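Local coordinates for protein D-alanyl-lipoteichoic acid synthetase (Streptococcus pneumoniae, PDB 3BMA) that probably takes part in the D-alanylation of lipoteichoic acid during cell wall biogenesis, as a membrane-associated member of the DltD family, at residues C[276-279]-C[280-284]; C[324-328]-C[329-333]. The protein carries 1 engineered substitution. All blocks are in the same frame, centred on the assembly; numbering follows the deposited sequence.

Contact 1 lies within helix 274-287 and is buried throughout, its centre about 12 Å from the centre of the chain; contact 2, about 17 Å out, takes helix 311-326 through its C-terminal turn toward strand 333-335 and is only partly buried. Their centres are about 12 Å apart, and helix 274-287 meets the end of helix 311-326 and the turn after it through glutamines: Gln279 NE2 lies 2.8 Å from Gln328 OE1 and Gln279 OE1 3.1 Å from Gln324 NE2, both probable hydrogen bonds. Leu282 packs on Leu325, and Leu278 lies against the Gln324 side chain. Contact 1 keeps mostly regular helical bonding with a threonine and a water added; in contact 2 this gives way to a Schellman cap at Gly329.

Contact 1 (C[276-279]-C[280-284]); sequences NDLQ and LVLTQ
Gln279 O is gripped twice from Thr283, one turn further along helix 274-287: by the hydroxyl OG1 at 2.6 Å and by the backbone N at 3.2 Å. The hydroxyl donates almost straight down the C=O direction (163°), while the amide N comes in above the carbonyl plane. This is the familiar i to i-4 threonine bond to a helix carbonyl; here chi1 of -53° sets OG1 beside its own backbone N, from where it reaches back to the carbonyl. The same hydroxyl accepts from a water 2.6 Å from Thr283 OG1, and that water in turn accepts from Gln279 NE2, bridging two side chains that cross at about a right angle. Gln279 bends at chi2 (54°), and its amide ends at Gln324 of helix 311-326 and Gln328 just after it. Leu282 N bonds to Leu278 O in the regular way, and the two leucine side chains slant across each other. Leu280 turns instead to helices 83-90 and 141-153; Asp277 makes a salt bridge to Arg149 and a hydrogen bond to Tyr145, both of helix 141-153. Between the leucines the touch is made by Leu278 CG and Leu282 CD1, 4.1 Å apart.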
loop_
_atom_site.group_PDB
_atom_site.type_symbol
_atom_site.label_atom_id
_atom_site.label_comp_id
_atom_site.label_asym_id
_atom_site.label_seq_id
_atom_site.Cartn_x
_atom_site.Cartn_y
_atom_site.Cartn_z
ATOM N N ASN C 276 -32.284 19.871 4.590
ATOM C CA ASN C 276 -31.461 18.708 4.905
ATOM C C ASN C 276 -29.969 19.042 4.855
ATOM O O ASN C 276 -29.183 18.448 5.588
ATOM C CB ASN C 276 -31.754 17.527 3.978
ATOM C CG ASN C 276 -33.224 17.164 3.897
ATOM O OD1 ASN C 276 -33.704 16.787 2.829
ATOM N ND2 ASN C 276 -33.938 17.249 5.014
ATOM N N ASP C 277 -29.589 19.988 3.992
ATOM C CA ASP C 277 -28.196 20.438 3.887
ATOM C C ASP C 277 -27.793 21.207 5.135
ATOM O O ASP C 277 -26.649 21.115 5.574
ATOM C CB ASP C 277 -27.969 21.325 2.652
ATOM C CG ASP C 277 -28.038 20.559 1.333
ATOM O OD1 ASP C 277 -28.137 19.313 1.341
ATOM O OD2 ASP C 277 -27.997 21.222 0.269
ATOM N N LEU C 278 -28.737 21.970 5.691
ATOM C CA LEU C 278 -28.528 22.728 6.936
ATOM C C LEU C 278 -28.246 21.797 8.110
ATOM O O LEU C 278 -27.419 22.105 8.963
ATOM C CB LEU C 278 -29.733 23.632 7.240
ATOM C CG LEU C 278 -29.796 24.412 8.564
ATOM C CD1 LEU C 278 -28.737 25.515 8.626
ATOM C CD2 LEU C 278 -31.188 24.985 8.773
ATOM N N GLN C 279 -28.909 20.644 8.120
ATOM C CA GLN C 279 -28.697 19.623 9.140
ATOM C C GLN C 279 -27.271 19.044 9.164
ATOM O O GLN C 279 -26.824 18.554 10.196
ATOM C CB GLN C 279 -29.750 18.515 8.995
ATOM C CG GLN C 279 -29.883 17.575 10.195
ATOM C CD GLN C 279 -30.119 18.290 11.517
ATOM O OE1 GLN C 279 -30.739 19.355 11.571
ATOM N NE2 GLN C 279 -29.626 17.697 12.597
ATOM N N LEU C 280 -26.563 19.107 8.037
ATOM C CA LEU C 280 -25.154 18.710 7.986
ATOM C C LEU C 280 -24.290 19.662 8.794
ATOM O O LEU C 280 -23.461 19.232 9.592
ATOM C CB LEU C 280 -24.652 18.661 6.544
ATOM C CG LEU C 280 -25.160 17.506 5.684
ATOM C CD1 LEU C 280 -24.766 17.726 4.252
ATOM C CD2 LEU C 280 -24.601 16.193 6.186
ATOM N N VAL C 281 -24.495 20.955 8.563
ATOM C CA VAL C 281 -23.798 22.018 9.275
ATOM C C VAL C 281 -24.040 21.934 10.791
ATOM O O VAL C 281 -23.084 21.921 11.570
ATOM C CB VAL C 281 -24.208 23.400 8.702
ATOM C CG1 VAL C 281 -23.861 24.539 9.648
ATOM C CG2 VAL C 281 -23.565 23.619 7.339
ATOM N N LEU C 282 -25.311 21.838 11.193
ATOM C CA LEU C 282 -25.703 21.796 12.608
ATOM C C LEU C 282 -25.104 20.606 13.343
ATOM O O LEU C 282 -24.694 20.739 14.498
ATOM C CB LEU C 282 -27.232 21.793 12.759
ATOM C CG LEU C 282 -28.000 22.974 12.148
ATOM C CD1 LEU C 282 -29.495 22.822 12.350
ATOM C CD2 LEU C 282 -27.516 24.311 12.693
ATOM N N THR C 283 -25.051 19.459 12.659
ATOM C CA THR C 283 -24.401 18.249 13.173
ATOM C C THR C 283 -22.912 18.477 13.407
ATOM O O THR C 283 -22.374 18.069 14.441
ATOM C CB THR C 283 -24.595 17.048 12.219
ATOM O OG1 THR C 283 -25.990 16.887 11.939
ATOM C CG2 THR C 283 -24.069 15.764 12.836
ATOM N N GLN C 284 -22.258 19.145 12.458
ATOM C CA GLN C 284 -20.844 19.485 12.592
ATOM C C GLN C 284 -20.611 20.456 13.750
ATOM O O GLN C 284 -19.632 20.325 14.487
ATOM C CB GLN C 284 -20.279 20.053 11.286
ATOM C CG GLN C 284 -18.754 20.011 11.219
ATOM C CD GLN C 284 -18.199 18.626 11.525
ATOM O OE1 GLN C 284 -18.471 17.661 10.808
ATOM N NE2 GLN C 284 -17.422 18.525 12.595
HETATM O O HOH W 1 -27.773 15.367 13.021
#

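Contact 2 (C[324-328]-C[329-333])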
loop_
_atom_site.group_PDB
_atom_site.type_symbol
_atom_site.label_atom_id
_atom_site.label_comp_id
_atom_site.label_asym_id
_atom_site.label_seq_id
_atom_site.Cartn_x
_atom_site.Cartn_y
_atom_site.Cartn_z
ATOM N N GLN C 324 -35.968 24.156 13.492
ATOM C CA GLN C 324 -34.846 23.240 13.270
ATOM C C GLN C 324 -33.655 23.587 14.163
ATOM O O GLN C 324 -33.010 22.700 14.725
ATOM C CB GLN C 324 -34.426 23.253 11.798
ATOM C CG GLN C 324 -33.481 22.113 11.416
ATOM C CD GLN C 324 -33.239 22.004 9.921
ATOM O OE1 GLN C 324 -33.769 22.785 9.125
ATOM N NE2 GLN C 324 -32.432 21.025 9.531
ATOM N N LEU C 325 -33.386 24.881 14.301
ATOM C CA LEU C 325 -32.320 25.364 15.168
ATOM C C LEU C 325 -32.660 25.159 16.644
ATOM O O LEU C 325 -31.944 24.448 17.352
ATOM C CB LEU C 325 -32.027 26.845 14.897
ATOM C CG LEU C 325 -31.722 27.320 13.474
ATOM C CD1 LEU C 325 -31.467 28.822 13.464
ATOM C CD2 LEU C 325 -30.539 26.575 12.878
ATOM N N GLU C 326 -33.768 25.756 17.082
ATOM C CA GLU C 326 -34.120 25.831 18.505
ATOM C C GLU C 326 -34.533 24.516 19.156
ATOM O O GLU C 326 -34.255 24.311 20.338
ATOM C CB GLU C 326 -35.179 26.907 18.753
ATOM C CG GLU C 326 -34.605 28.308 18.728
ATOM C CD GLU C 326 -35.658 29.394 18.783
ATOM O OE1 GLU C 326 -36.573 29.399 17.931
ATOM O OE2 GLU C 326 -35.556 30.261 19.678
ATOM N N SER C 327 -35.170 23.622 18.399
ATOM C CA SER C 327 -35.562 22.314 18.941
ATOM C C SER C 327 -34.360 21.400 19.160
ATOM O O SER C 327 -34.475 20.346 19.785
ATOM C CB SER C 327 -36.605 21.619 18.059
ATOM O OG SER C 327 -36.036 21.157 16.848
ATOM N N GLN C 328 -33.210 21.820 18.643
ATOM C CA GLN C 328 -31.973 21.069 18.768
ATOM C C GLN C 328 -30.988 21.758 19.709
ATOM O O GLN C 328 -29.947 21.199 20.037
ATOM C CB GLN C 328 -31.346 20.866 17.392
ATOM C CG GLN C 328 -32.117 19.913 16.501
ATOM C CD GLN C 328 -31.403 19.633 15.197
ATOM O OE1 GLN C 328 -30.872 18.541 14.995
ATOM N NE2 GLN C 328 -31.382 20.619 14.304
ATOM N N GLY C 329 -31.320 22.975 20.131
ATOM C CA GLY C 329 -30.544 23.682 21.140
ATOM C C GLY C 329 -29.792 24.900 20.639
ATOM O O GLY C 329 -28.976 25.460 21.368
ATOM N N PHE C 330 -30.059 25.304 19.398
ATOM C CA PHE C 330 -29.389 26.454 18.793
ATOM C C PHE C 330 -30.301 27.656 18.974
ATOM O O PHE C 330 -31.275 27.817 18.235
ATOM C CB PHE C 330 -29.111 26.219 17.297
ATOM C CG PHE C 330 -28.128 25.111 17.015
ATOM C CD1 PHE C 330 -26.762 25.376 16.948
ATOM C CD2 PHE C 330 -28.570 23.808 16.791
ATOM C CE1 PHE C 330 -25.844 24.356 16.685
ATOM C CE2 PHE C 330 -27.661 22.783 16.525
ATOM C CZ PHE C 330 -26.298 23.058 16.470
ATOM N N THR C 331 -29.995 28.490 19.963
ATOM C CA THR C 331 -30.916 29.565 20.357
ATOM C C THR C 331 -30.348 30.969 20.172
ATOM O O THR C 331 -31.032 31.956 20.449
ATOM C CB THR C 331 -31.435 29.392 21.816
ATOM O OG1 THR C 331 -30.328 29.373 22.727
ATOM C CG2 THR C 331 -32.255 28.100 21.969
ATOM N N ASN C 332 -29.101 31.057 19.715
ATOM C CA ASN C 332 -28.501 32.342 19.376
ATOM C C ASN C 332 -28.895 32.736 17.953
ATOM O O ASN C 332 -28.158 32.487 17.005
ATOM C CB ASN C 332 -26.972 32.297 19.507
ATOM C CG ASN C 332 -26.500 31.857 20.883
ATOM O OD1 ASN C 332 -27.053 32.256 21.907
ATOM N ND2 ASN C 332 -25.450 31.040 20.908
ATOM N N ILE C 333 -30.073 33.336 17.811
ATOM C CA ILE C 333 -30.605 33.691 16.496
ATOM C C ILE C 333 -30.874 35.185 16.411
ATOM O O ILE C 333 -31.753 35.705 17.104
ATOM C CB ILE C 333 -31.925 32.940 16.183
ATOM C CG1 ILE C 333 -31.765 31.431 16.373
ATOM C CG2 ILE C 333 -32.400 33.265 14.775
ATOM C CD1 ILE C 333 -33.070 30.682 16.397
HETATM O O HOH W 2 -33.775 32.202 20.129
#
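Gly329 turns the chain out of the helix with a positive phi of 111°, and the next residue, Phe330, sends its N back 2.9 Å to Leu325 O. A weak bond joins Gly329 N to Glu326 O. At these backbone angles the place where a CB would sit is taken by Gln328 O. Leu325 O also accepts from Gln328 N, the two amides arriving from opposite faces of its carbonyl plane. The same oxygen lies in the plane of the Phe330 ring at its edge, 3.5 Å from Phe330 CD2, with Gln328 CB at that edge too; elsewhere the ring stacks with Tyr377. Leu325 CB and Phe330 CB touch at 3.8 Å across the turn. In Gln328, chi1 of -70° sets CG beside its own N, and the extended chain runs back along the helix so that NE2 donates to Gln324 O at 2.7 Å, nearly in its own amide plane, while OE1 turns to Gln279 and Asn380.

Beyond the turn, Ile333 points back at the helix. With CG1 beside its backbone N (chi1 -53°), its CD1 methyl ends 3.8 Å from Leu325 CD1 and 3.7 Å from Glu326 CG, lying against the aliphatic part of the glutamate. Glu326 OE2 accepts from a water at 2.7 Å, which also donates to Thr331 O and so ties helix to loop; the carboxylate is further paired with Arg322. Glycine, returning amide and Leu325-Phe330 contact together make a Schellman motif, ending helix 311-326 ahead of strand 333-335, outermost within this chain in the parallel sheet.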